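Local coordinates for protein yncA (Salmonella typhimurium, PDB 3DR6) that probably acts as an acetyltransferase of the GNAT family, transferring an acetyl group from acetyl-coenzyme A to an acceptor substrate, at residues His23-Leu26 with Ala30-Asn33; Leu43-Ala48 with Tyr68-Asp73; Val88-Ala93 with Lys97-Lys102; Arg106-Ala111 with His135-Thr140. All blocks are in the same frame, centred on the assembly; numbering follows the deposited sequence.

Contact 1 of 4, residues His23-Leu26 with Ala30-Asn33; sequences HAVL and AIWN
Ala-24, in the last turns of helix 14-27, turns its CB toward the segment 30-33 and meets the branch methyl of Ile-31, with CB and CG2 3.8 Å apart. That same methyl lies against the helix backbone itself: Ile-31 CG2 is 3.6 Å from Ala-24 C and 3.5 Å from Val-25 N, so it covers the peptide group that joins the two helix residues. The first torsion of Ile-31 explains this placement. CG1 extends anti to the backbone N (chi1 -173°), which leaves CG2 between the N and the carbonyl carbon, on the side facing the helix. At Val-25 the work is divided between the two methyls. CG2, beside its own backbone N, comes obliquely across Ile-31 CG2 at 3.8 Å, whereas CG1, anti to that N (chi1 163°), reaches the other end of the segment and sits 3.6 Å from Asn-33 O. No hydrogen bond joins the two segments directly, and the touching residues are all buried. A lysine supplies the polar link: Lys-151 NZ hydrogen-bonds to both Val-25 O and Ile-31 O. Ile-31 and Asn-33 also pack on Phe-77 of the second subunit. The geometry is that of a chain leaving a helix and folding back over its C-terminal turns. It forms the start of the connection from helix 14-27 to helix 39-52, the alpha1-alpha2 loop of the GNAT fold, which in relatives commonly borders the acceptor site.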
loop_
_atom_site.group_PDB
_atom_site.type_symbol
_atom_site.label_atom_id
_atom_site.label_comp_id
_atom_site.label_asym_id
_atom_site.label_seq_id
_atom_site.Cartn_x
_atom_site.Cartn_y
_atom_site.Cartn_z
ATOM N N HIS C 23 9.312 -1.220 20.833
ATOM C CA HIS C 23 10.741 -1.227 20.528
ATOM C C HIS C 23 10.990 -0.952 19.032
ATOM O O HIS C 23 11.819 -0.097 18.677
ATOM C CB HIS C 23 11.415 -2.543 20.913
ATOM C CG HIS C 23 12.796 -2.669 20.351
ATOM N ND1 HIS C 23 13.074 -3.396 19.214
ATOM C CD2 HIS C 23 13.956 -2.073 20.708
ATOM C CE1 HIS C 23 14.356 -3.272 18.919
ATOM N NE2 HIS C 23 14.916 -2.485 19.819
ATOM N N ALA C 24 10.277 -1.687 18.173
ATOM C CA ALA C 24 10.421 -1.504 16.724
ATOM C C ALA C 24 10.134 -0.041 16.356
ATOM O O ALA C 24 10.896 0.588 15.607
ATOM C CB ALA C 24 9.496 -2.436 15.982
ATOM N N VAL C 25 9.058 0.496 16.925
ATOM C CA VAL C 25 8.614 1.879 16.663
ATOM C C VAL C 25 9.659 2.925 17.086
ATOM O O VAL C 25 9.960 3.853 16.333
ATOM C CB VAL C 25 7.245 2.171 17.373
ATOM C CG1 VAL C 25 6.965 3.679 17.477
ATOM C CG2 VAL C 25 6.098 1.454 16.650
ATOM N N LEU C 26 10.200 2.784 18.294
ATOM C CA LEU C 26 11.077 3.829 18.825
ATOM C C LEU C 26 12.514 3.725 18.333
ATOM O O LEU C 26 13.174 4.742 18.125
ATOM C CB LEU C 26 11.058 3.807 20.362
ATOM C CG LEU C 26 9.809 4.271 21.106
ATOM C CD1 LEU C 26 10.026 4.000 22.586
ATOM C CD2 LEU C 26 9.501 5.764 20.877
ATOM N N ALA C 30 12.486 -0.652 11.264
ATOM C CA ALA C 30 11.840 -1.892 10.827
ATOM C C ALA C 30 10.326 -1.723 10.689
ATOM O O ALA C 30 9.657 -2.533 10.044
ATOM C CB ALA C 30 12.182 -3.057 11.782
ATOM N N ILE C 31 9.788 -0.685 11.327
ATOM C CA ILE C 31 8.400 -0.283 11.139
ATOM C C ILE C 31 8.387 1.220 10.972
ATOM O O ILE C 31 9.060 1.939 11.735
ATOM C CB ILE C 31 7.460 -0.712 12.314
ATOM C CG1 ILE C 31 6.001 -0.409 11.959
ATOM C CG2 ILE C 31 7.820 -0.011 13.643
ATOM C CD1 ILE C 31 5.003 -1.110 12.865
ATOM N N TRP C 32 7.637 1.707 9.977
ATOM C CA TRP C 32 7.623 3.152 9.727
ATOM C C TRP C 32 6.396 3.817 10.378
ATOM O O TRP C 32 5.596 4.473 9.716
ATOM C CB TRP C 32 7.795 3.501 8.218
ATOM C CG TRP C 32 9.134 2.999 7.626
ATOM C CD1 TRP C 32 10.171 2.390 8.311
ATOM C CD2 TRP C 32 9.538 3.030 6.247
ATOM N NE1 TRP C 32 11.183 2.039 7.436
ATOM C CE2 TRP C 32 10.820 2.429 6.167
ATOM C CE3 TRP C 32 8.945 3.530 5.069
ATOM C CZ2 TRP C 32 11.519 2.308 4.957
ATOM C CZ3 TRP C 32 9.645 3.410 3.867
ATOM C CH2 TRP C 32 10.915 2.802 3.822
ATOM N N ASN C 33 6.271 3.604 11.689
ATOM C CA ASN C 33 5.325 4.280 12.555
ATOM C C ASN C 33 6.150 4.939 13.644
ATOM O O ASN C 33 7.234 4.444 13.958
ATOM C CB ASN C 33 4.373 3.276 13.220
ATOM C CG ASN C 33 3.077 3.061 12.444
ATOM O OD1 ASN C 33 2.420 2.020 12.610
ATOM N ND2 ASN C 33 2.685 4.037 11.626
#

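Contact 2 of 4, residues Leu43-Ala48 with Tyr68-Asp73; sequences LAWYEA and YASFGD
Trp-45 of helix 39-52 leans on Tyr-68 and Ser-70 of strand 64-73, packing the second helix of the GNAT fold against one face of the central sheet. Tyr-68 and Ser-70 are alternate residues of the strand, and both direct their CB atoms toward the helix. The indole bridges the gap because its CG lies anti to the backbone N (chi1 168°), carrying the six-membered ring away from the helix axis. Its far rim does all the touching: CZ2 of Trp-45 is 3.7 Å from CB of Ser-70, and CH2 of Trp-45 is 3.8 Å from CE2 of Tyr-68. The two rings meet obliquely, planes at 75° and centroids 5.9 Å apart. Ser-70 meets the indole mainly through CB, while its OG, 3.9 Å from Trp-45 CZ2, is hydrogen-bonded to Arg-49 and to the carbonyl oxygen of Pro-55. Elsewhere around the indole, Val-56 of the adjoining strand packs on it and Arg-42 makes a cation-pi contact. Without a hydrogen bond between the segments, and with only 107 Å² buried in total, the contact is one of carbon against carbon. The evidence therefore implies dispersion forces between aromatic and methylene groups, while the serine hydroxyl beside them has its polar needs met by other residues.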
loop_
_atom_site.group_PDB
_atom_site.type_symbol
_atom_site.label_atom_id
_atom_site.label_comp_id
_atom_site.label_asym_id
_atom_site.label_seq_id
_atom_site.Cartn_x
_atom_site.Cartn_y
_atom_site.Cartn_z
ATOM N N LEU C 43 -4.243 -5.583 21.862
ATOM C CA LEU C 43 -5.383 -6.488 22.021
ATOM C C LEU C 43 -6.410 -6.226 20.924
ATOM O O LEU C 43 -6.872 -7.164 20.278
ATOM C CB LEU C 43 -6.030 -6.346 23.405
ATOM C CG LEU C 43 -5.536 -7.304 24.493
ATOM C CD1 LEU C 43 -6.214 -6.974 25.823
ATOM C CD2 LEU C 43 -5.799 -8.752 24.111
ATOM N N ALA C 44 -6.729 -4.943 20.714
ATOM C CA ALA C 44 -7.644 -4.513 19.657
ATOM C C ALA C 44 -7.152 -5.009 18.296
ATOM O O ALA C 44 -7.902 -5.643 17.556
ATOM C CB ALA C 44 -7.796 -2.986 19.659
ATOM N N TRP C 45 -5.882 -4.734 18.002
ATOM C CA TRP C 45 -5.226 -5.198 16.776
ATOM C C TRP C 45 -5.272 -6.717 16.627
ATOM O O TRP C 45 -5.555 -7.226 15.537
ATOM C CB TRP C 45 -3.774 -4.693 16.735
ATOM C CG TRP C 45 -2.884 -5.326 15.674
ATOM C CD1 TRP C 45 -2.764 -4.944 14.367
ATOM C CD2 TRP C 45 -1.978 -6.425 15.855
ATOM N NE1 TRP C 45 -1.849 -5.742 13.720
ATOM C CE2 TRP C 45 -1.345 -6.656 14.607
ATOM C CE3 TRP C 45 -1.636 -7.240 16.949
ATOM C CZ2 TRP C 45 -0.394 -7.678 14.415
ATOM C CZ3 TRP C 45 -0.679 -8.259 16.758
ATOM C CH2 TRP C 45 -0.073 -8.460 15.498
ATOM N N TYR C 46 -4.990 -7.426 17.721
ATOM C CA TYR C 46 -5.021 -8.886 17.759
ATOM C C TYR C 46 -6.414 -9.424 17.418
ATOM O O TYR C 46 -6.552 -10.325 16.585
ATOM C CB TYR C 46 -4.565 -9.403 19.134
ATOM C CG TYR C 46 -4.851 -10.870 19.368
ATOM C CD1 TYR C 46 -3.973 -11.862 18.909
ATOM C CD2 TYR C 46 -6.003 -11.270 20.047
ATOM C CE1 TYR C 46 -4.244 -13.204 19.118
ATOM C CE2 TYR C 46 -6.281 -12.604 20.258
ATOM C CZ TYR C 46 -5.406 -13.565 19.789
ATOM O OH TYR C 46 -5.695 -14.890 20.017
ATOM N N GLU C 47 -7.439 -8.864 18.066
ATOM C CA GLU C 47 -8.825 -9.268 17.811
ATOM C C GLU C 47 -9.237 -9.029 16.363
ATOM O O GLU C 47 -9.838 -9.895 15.729
ATOM C CB GLU C 47 -9.785 -8.571 18.782
ATOM C CG GLU C 47 -9.616 -9.016 20.250
ATOM C CD GLU C 47 -9.980 -10.488 20.491
ATOM O OE1 GLU C 47 -10.800 -11.043 19.720
ATOM O OE2 GLU C 47 -9.455 -11.081 21.468
ATOM N N ALA C 48 -8.907 -7.856 15.840
ATOM C CA ALA C 48 -9.164 -7.559 14.445
ATOM C C ALA C 48 -8.552 -8.617 13.519
ATOM O O ALA C 48 -9.214 -9.069 12.574
ATOM C CB ALA C 48 -8.680 -6.166 14.100
ATOM N N TYR C 68 7.411 -12.015 17.436
ATOM C CA TYR C 68 6.082 -12.278 16.930
ATOM C C TYR C 68 5.995 -11.976 15.436
ATOM O O TYR C 68 6.846 -11.257 14.870
ATOM C CB TYR C 68 5.011 -11.507 17.726
ATOM C CG TYR C 68 4.825 -10.038 17.360
ATOM C CD1 TYR C 68 5.590 -9.037 17.978
ATOM C CD2 TYR C 68 3.859 -9.646 16.423
ATOM C CE1 TYR C 68 5.411 -7.703 17.665
ATOM C CE2 TYR C 68 3.674 -8.299 16.099
ATOM C CZ TYR C 68 4.451 -7.339 16.722
ATOM O OH TYR C 68 4.263 -6.003 16.411
ATOM N N ALA C 69 4.970 -12.540 14.805
ATOM C CA ALA C 69 4.770 -12.380 13.359
ATOM C C ALA C 69 3.280 -12.376 13.039
ATOM O O ALA C 69 2.476 -13.047 13.706
ATOM C CB ALA C 69 5.477 -13.485 12.593
ATOM N N SER C 70 2.918 -11.607 12.022
ATOM C CA SER C 70 1.533 -11.596 11.534
ATOM C C SER C 70 1.549 -11.184 10.067
ATOM O O SER C 70 2.601 -10.804 9.542
ATOM C CB SER C 70 0.685 -10.605 12.353
ATOM O OG SER C 70 -0.702 -10.777 12.070
ATOM N N PHE C 71 0.401 -11.281 9.405
ATOM C CA PHE C 71 0.235 -10.566 8.144
ATOM C C PHE C 71 -1.125 -9.911 8.093
ATOM O O PHE C 71 -2.075 -10.322 8.814
ATOM C CB PHE C 71 0.515 -11.455 6.916
ATOM C CG PHE C 71 -0.419 -12.634 6.754
ATOM C CD1 PHE C 71 -1.757 -12.438 6.386
ATOM C CD2 PHE C 71 0.063 -13.943 6.913
ATOM C CE1 PHE C 71 -2.627 -13.534 6.200
ATOM C CE2 PHE C 71 -0.798 -15.059 6.724
ATOM C CZ PHE C 71 -2.148 -14.842 6.373
ATOM N N GLY C 72 -1.205 -8.893 7.248
ATOM C CA GLY C 72 -2.465 -8.245 6.922
ATOM C C GLY C 72 -2.578 -7.977 5.441
ATOM O O GLY C 72 -1.662 -8.269 4.668
ATOM N N ASP C 73 -3.708 -7.425 5.039
ATOM C CA ASP C 73 -3.903 -7.070 3.642
ATOM C C ASP C 73 -2.864 -6.038 3.245
ATOM O O ASP C 73 -2.560 -5.122 4.016
ATOM C CB ASP C 73 -5.303 -6.536 3.410
ATOM C CG ASP C 73 -6.368 -7.569 3.715
ATOM O OD1 ASP C 73 -6.145 -8.768 3.461
ATOM O OD2 ASP C 73 -7.434 -7.171 4.232
#

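Contact 3 of 4, residues Val88-Ala93 with Lys97-Lys102; sequences VYVHPA and KGLGRK. With EDO (1,2-ethanediol), chain I.
Val-88 and Val-90, on one side of strand 83-90, pack against Leu-99 and Gly-100 where helix 99-113 begins. This is the strand-to-helix turn of a beta-alpha-beta unit, and Gln-95, Gly-98 and Gly-100 match the Q/R-x-x-G-x-G/A signature of GNAT motif A, whose loop binds the pyrophosphate of acetyl-coenzyme A in relatives. The tight part centres on Gly-100, whose backbone receives both valines. Val-90 CG2 lies 3.7 Å from Gly-100 N, and Val-88 CG1 lies 3.8 Å from Gly-100 O. Beside them Val-90 and Leu-99 cross at about a right angle, with Val-90 CG2 4.1 Å from Leu-99 CB and Val-90 CG1 4.2 Å from Leu-99 CD1. Gly-98 occupies the N-cap position with a positive phi (72°), turning the chain into the helix.

Toward the outer end the packing thins. Ala-93 and Lys-97, both exposed, approach no closer than 4.3 Å, between Ala-93 O and Lys-97 CE. After the strand, the turn has a bond of its own: Ala-93 N donates to His-91 ND1 at 3.0 Å, nearly straight (166°) and 6° out of the imidazole plane. A 1,2-ethanediol, probably left from the crystallisation liquor, lies against the exposed Pro-92, its O2 donating a hydrogen bond of 2.8 Å to Pro-92 O.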
loop_
_atom_site.group_PDB
_atom_site.type_symbol
_atom_site.label_atom_id
_atom_site.label_comp_id
_atom_site.label_asym_id
_atom_site.label_seq_id
_atom_site.Cartn_x
_atom_site.Cartn_y
_atom_site.Cartn_z
ATOM N N VAL C 88 7.225 -9.165 10.915
ATOM C CA VAL C 88 7.952 -10.077 11.799
ATOM C C VAL C 88 8.896 -9.230 12.647
ATOM O O VAL C 88 9.771 -8.527 12.103
ATOM C CB VAL C 88 8.762 -11.118 10.981
ATOM C CG1 VAL C 88 9.615 -11.968 11.888
ATOM C CG2 VAL C 88 7.835 -11.996 10.152
ATOM N N TYR C 89 8.717 -9.271 13.964
ATOM C CA TYR C 89 9.555 -8.472 14.858
ATOM C C TYR C 89 10.131 -9.360 15.946
ATOM O O TYR C 89 9.405 -10.078 16.632
ATOM C CB TYR C 89 8.759 -7.299 15.462
ATOM C CG TYR C 89 8.138 -6.380 14.417
ATOM C CD1 TYR C 89 8.942 -5.693 13.503
ATOM C CD2 TYR C 89 6.756 -6.209 14.342
ATOM C CE1 TYR C 89 8.375 -4.856 12.512
ATOM C CE2 TYR C 89 6.188 -5.369 13.372
ATOM C CZ TYR C 89 7.012 -4.703 12.470
ATOM O OH TYR C 89 6.470 -3.880 11.499
ATOM N N VAL C 90 11.448 -9.314 16.086
ATOM C CA VAL C 90 12.144 -10.065 17.115
ATOM C C VAL C 90 12.542 -9.117 18.272
ATOM O O VAL C 90 12.934 -7.966 18.055
ATOM C CB VAL C 90 13.356 -10.814 16.498
ATOM C CG1 VAL C 90 14.195 -11.511 17.560
ATOM C CG2 VAL C 90 12.850 -11.833 15.435
ATOM N N HIS C 91 12.399 -9.612 19.499
ATOM C CA HIS C 91 12.704 -8.837 20.690
ATOM C C HIS C 91 14.213 -8.535 20.656
ATOM O O HIS C 91 15.003 -9.418 20.296
ATOM C CB HIS C 91 12.341 -9.680 21.902
ATOM C CG HIS C 91 12.507 -8.966 23.206
ATOM N ND1 HIS C 91 13.740 -8.615 23.711
ATOM C CD2 HIS C 91 11.593 -8.549 24.114
ATOM C CE1 HIS C 91 13.580 -8.012 24.878
ATOM N NE2 HIS C 91 12.286 -7.969 25.150
ATOM N N PRO C 92 14.637 -7.309 21.044
ATOM C CA PRO C 92 16.064 -7.013 20.881
ATOM C C PRO C 92 17.027 -7.857 21.722
ATOM O O PRO C 92 18.229 -7.858 21.444
ATOM C CB PRO C 92 16.165 -5.512 21.254
ATOM C CG PRO C 92 15.043 -5.313 22.191
ATOM C CD PRO C 92 13.913 -6.165 21.634
ATOM N N ALA C 93 16.521 -8.561 22.728
ATOM C CA ALA C 93 17.354 -9.449 23.546
ATOM C C ALA C 93 17.547 -10.814 22.895
ATOM O O ALA C 93 18.244 -11.679 23.452
ATOM C CB ALA C 93 16.739 -9.617 24.937
ATOM N N LYS C 97 19.687 -15.240 16.463
ATOM C CA LYS C 97 19.294 -16.617 16.777
ATOM C C LYS C 97 18.432 -17.266 15.696
ATOM O O LYS C 97 17.913 -18.376 15.901
ATOM C CB LYS C 97 18.579 -16.689 18.131
ATOM C CG LYS C 97 19.524 -16.453 19.301
ATOM C CD LYS C 97 18.772 -16.123 20.561
ATOM C CE LYS C 97 19.656 -15.285 21.491
ATOM N NZ LYS C 97 20.879 -16.021 21.950
ATOM N N GLY C 98 18.262 -16.569 14.568
ATOM C CA GLY C 98 17.504 -17.105 13.440
ATOM C C GLY C 98 15.999 -17.172 13.658
ATOM O O GLY C 98 15.288 -17.895 12.931
ATOM N N LEU C 99 15.495 -16.431 14.650
ATOM C CA LEU C 99 14.050 -16.463 14.958
ATOM C C LEU C 99 13.218 -15.827 13.860
ATOM O O LEU C 99 12.143 -16.300 13.556
ATOM C CB LEU C 99 13.727 -15.779 16.290
ATOM C CG LEU C 99 14.299 -16.454 17.531
ATOM C CD1 LEU C 99 14.165 -15.504 18.721
ATOM C CD2 LEU C 99 13.604 -17.805 17.794
ATOM N N GLY C 100 13.700 -14.716 13.300
ATOM C CA GLY C 100 12.982 -14.042 12.228
ATOM C C GLY C 100 12.630 -14.988 11.083
ATOM O O GLY C 100 11.480 -15.010 10.598
ATOM N N ARG C 101 13.618 -15.769 10.652
ATOM C CA ARG C 101 13.407 -16.660 9.502
ATOM C C ARG C 101 12.419 -17.770 9.860
ATOM O O ARG C 101 11.555 -18.141 9.063
ATOM C CB ARG C 101 14.733 -17.263 9.030
ATOM C CG ARG C 101 14.614 -17.979 7.674
ATOM C CD ARG C 101 15.875 -18.743 7.292
ATOM N NE ARG C 101 15.772 -19.249 5.914
ATOM C CZ ARG C 101 15.033 -20.285 5.523
ATOM N NH1 ARG C 101 14.284 -20.979 6.384
ATOM N NH2 ARG C 101 15.025 -20.631 4.239
ATOM N N LYS C 102 12.563 -18.318 11.065
ATOM C CA LYS C 102 11.666 -19.382 11.532
ATOM C C LYS C 102 10.209 -18.907 11.649
ATOM O O LYS C 102 9.284 -19.624 11.246
ATOM C CB LYS C 102 12.163 -19.954 12.858
ATOM C CG LYS C 102 13.473 -20.770 12.697
ATOM C CD LYS C 102 13.997 -21.289 14.030
ATOM C CE LYS C 102 15.233 -22.151 13.801
ATOM N NZ LYS C 102 15.934 -22.515 15.084
HETATM C C1 EDO I . 20.033 -7.327 17.531
HETATM O O1 EDO I . 19.390 -7.023 16.303
HETATM C C2 EDO I . 18.975 -7.127 18.594
HETATM O O2 EDO I . 19.467 -6.184 19.546
#

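Contact 4 of 4, residues Arg106-Ala111 with His135-Thr140; sequences RLIDEA and HSLGFT
A single methyl, Ile-108 CD1, carries this contact from the helix side, meeting both Leu-137 and Phe-139 although the nearest CA atoms, those of Ile-108 and Leu-137, are 9.5 Å apart. Extension of the isoleucine (chi2 158°) places CD1 4.0 Å from Phe-139 CE1, where it arrives at the edge of the ring and near its plane. The second partner is a leucine methyl, with Ile-108 CD1 4.2 Å from Leu-137 CD2. Both partners flank Gly-138, where helix 128-135 ends. Gly-138, at positive phi, is the C-prime residue of a Schellman motif, with Gly-138 N bonded to His-135 O at 3.0 Å and Phe-139 N to the carbonyl of His-134. This Leu-Gly-Phe exit from the fourth helix recurs in the GNAT fold, and here it packs on helix 99-113. His-135 ND1 adds a bent bond of 3.2 Å to Phe-139 O, tilted from the imidazole plane. One turn apart on helix 99-113, Arg-106 grips Glu-110 side-on: Arg-106 NE and NH2 both donate to Glu-110 OE2, at 2.9 and 3.1 Å. Arg-113 forms a further salt bridge to that oxygen.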
loop_
_atom_site.group_PDB
_atom_site.type_symbol
_atom_site.label_atom_id
_atom_site.label_comp_id
_atom_site.label_asym_id
_atom_site.label_seq_id
_atom_site.Cartn_x
_atom_site.Cartn_y
_atom_site.Cartn_z
ATOM N N ARG C 106 6.980 -20.176 9.164
ATOM C CA ARG C 106 5.680 -20.586 9.706
ATOM C C ARG C 106 4.537 -19.701 9.158
ATOM O O ARG C 106 3.471 -20.210 8.758
ATOM C CB ARG C 106 5.699 -20.577 11.230
ATOM C CG ARG C 106 4.341 -20.883 11.892
ATOM C CD ARG C 106 3.781 -22.285 11.544
ATOM N NE ARG C 106 2.408 -22.425 12.042
ATOM C CZ ARG C 106 2.085 -22.713 13.310
ATOM N NH1 ARG C 106 3.026 -22.910 14.236
ATOM N NH2 ARG C 106 0.810 -22.805 13.662
ATOM N N LEU C 107 4.782 -18.389 9.105
ATOM C CA LEU C 107 3.814 -17.423 8.569
ATOM C C LEU C 107 3.376 -17.756 7.138
ATOM O O LEU C 107 2.188 -17.705 6.801
ATOM C CB LEU C 107 4.412 -16.010 8.616
ATOM C CG LEU C 107 3.419 -14.862 8.605
ATOM C CD1 LEU C 107 2.527 -14.902 9.889
ATOM C CD2 LEU C 107 4.165 -13.532 8.441
ATOM N N ILE C 108 4.350 -18.116 6.314
ATOM C CA ILE C 108 4.110 -18.471 4.911
ATOM C C ILE C 108 3.147 -19.659 4.803
ATOM O O ILE C 108 2.263 -19.667 3.958
ATOM C CB ILE C 108 5.434 -18.797 4.193
ATOM C CG1 ILE C 108 6.237 -17.520 3.949
ATOM C CG2 ILE C 108 5.191 -19.535 2.872
ATOM C CD1 ILE C 108 7.745 -17.758 3.747
ATOM N N ASP C 109 3.326 -20.640 5.683
ATOM C CA ASP C 109 2.456 -21.802 5.757
ATOM C C ASP C 109 1.032 -21.379 6.060
ATOM O O ASP C 109 0.093 -21.883 5.445
ATOM C CB ASP C 109 2.922 -22.735 6.877
ATOM C CG ASP C 109 4.231 -23.423 6.565
ATOM O OD1 ASP C 109 4.585 -23.552 5.380
ATOM O OD2 ASP C 109 4.904 -23.847 7.533
ATOM N N GLU C 110 0.886 -20.446 7.005
ATOM C CA GLU C 110 -0.428 -19.935 7.397
ATOM C C GLU C 110 -1.052 -19.170 6.248
ATOM O O GLU C 110 -2.243 -19.290 6.017
ATOM C CB GLU C 110 -0.363 -19.075 8.668
ATOM C CG GLU C 110 0.070 -19.831 9.943
ATOM C CD GLU C 110 -0.787 -21.052 10.271
ATOM O OE1 GLU C 110 -2.013 -21.047 9.981
ATOM O OE2 GLU C 110 -0.221 -22.023 10.824
ATOM N N ALA C 111 -0.239 -18.416 5.507
ATOM C CA ALA C 111 -0.716 -17.705 4.320
ATOM C C ALA C 111 -1.305 -18.674 3.271
ATOM O O ALA C 111 -2.390 -18.435 2.741
ATOM C CB ALA C 111 0.408 -16.824 3.720
ATOM N N HIS C 135 15.646 -13.623 0.558
ATOM C CA HIS C 135 16.132 -14.408 -0.588
ATOM C C HIS C 135 16.213 -15.898 -0.243
ATOM O O HIS C 135 15.897 -16.762 -1.085
ATOM C CB HIS C 135 17.524 -13.942 -1.025
ATOM C CG HIS C 135 17.522 -12.745 -1.926
ATOM N ND1 HIS C 135 16.676 -12.615 -3.010
ATOM C CD2 HIS C 135 18.306 -11.637 -1.925
ATOM C CE1 HIS C 135 16.918 -11.463 -3.617
ATOM N NE2 HIS C 135 17.915 -10.860 -2.989
ATOM N N SER C 136 16.621 -16.190 0.994
ATOM C CA SER C 136 16.803 -17.572 1.444
ATOM C C SER C 136 15.481 -18.325 1.582
ATOM O O SER C 136 15.482 -19.564 1.726
ATOM C CB SER C 136 17.578 -17.642 2.778
ATOM O OG SER C 136 16.736 -17.450 3.902
ATOM N N LEU C 137 14.368 -17.583 1.560
ATOM C CA LEU C 137 13.033 -18.170 1.571
ATOM C C LEU C 137 12.333 -18.048 0.215
ATOM O O LEU C 137 11.116 -18.316 0.091
ATOM C CB LEU C 137 12.178 -17.543 2.685
ATOM C CG LEU C 137 12.306 -18.080 4.119
ATOM C CD1 LEU C 137 11.785 -17.059 5.138
ATOM C CD2 LEU C 137 11.587 -19.418 4.292
ATOM N N GLY C 138 13.085 -17.645 -0.802
ATOM C CA GLY C 138 12.556 -17.664 -2.148
ATOM C C GLY C 138 11.927 -16.351 -2.578
ATOM O O GLY C 138 11.408 -16.268 -3.698
ATOM N N PHE C 139 12.005 -15.329 -1.714
ATOM C CA PHE C 139 11.517 -13.979 -2.081
ATOM C C PHE C 139 12.418 -13.362 -3.152
ATOM O O PHE C 139 13.635 -13.615 -3.173
ATOM C CB PHE C 139 11.485 -13.043 -0.855
ATOM C CG PHE C 139 10.327 -13.282 0.075
ATOM C CD1 PHE C 139 10.343 -14.379 0.978
ATOM C CD2 PHE C 139 9.239 -12.393 0.112
ATOM C CE1 PHE C 139 9.245 -14.595 1.850
ATOM C CE2 PHE C 139 8.158 -12.607 0.983
ATOM C CZ PHE C 139 8.160 -13.694 1.848
ATOM N N THR C 140 11.830 -12.523 -4.009
ATOM C CA THR C 140 12.626 -11.735 -4.946
ATOM C C THR C 140 12.295 -10.234 -4.814
ATOM O O THR C 140 11.160 -9.849 -4.437
ATOM C CB THR C 140 12.398 -12.196 -6.395
ATOM O OG1 THR C 140 11.005 -12.128 -6.687
ATOM C CG2 THR C 140 12.856 -13.636 -6.594
#

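Overall arrangement
Contacts 2 and 3 include strands 64-73 and 83-90, neighbours in the central sheet, linked by a probable hydrogen bond from Tyr-89 N to Tyr-68 O (2.9 Å). Contact 4 reaches the first of these strands through Leu-107, its CD2 3.3 Å from Ser-70 O. Contacts 3 and 4 share helix 99-113, and Arg-101 NH2 reaches Ser-136 O at 2.8 Å. Contact 3 includes the probable cofactor loop, and Tyr-89 of the same strand touches contact 1, its OH 3.4 Å from Ile-31 CB. The centres of contacts 1 and 4 are about 22 Å apart, across the chain's centre. A glycerol, probably from the crystallisation liquor, lies about 4 Å from the side chain of Ile-31.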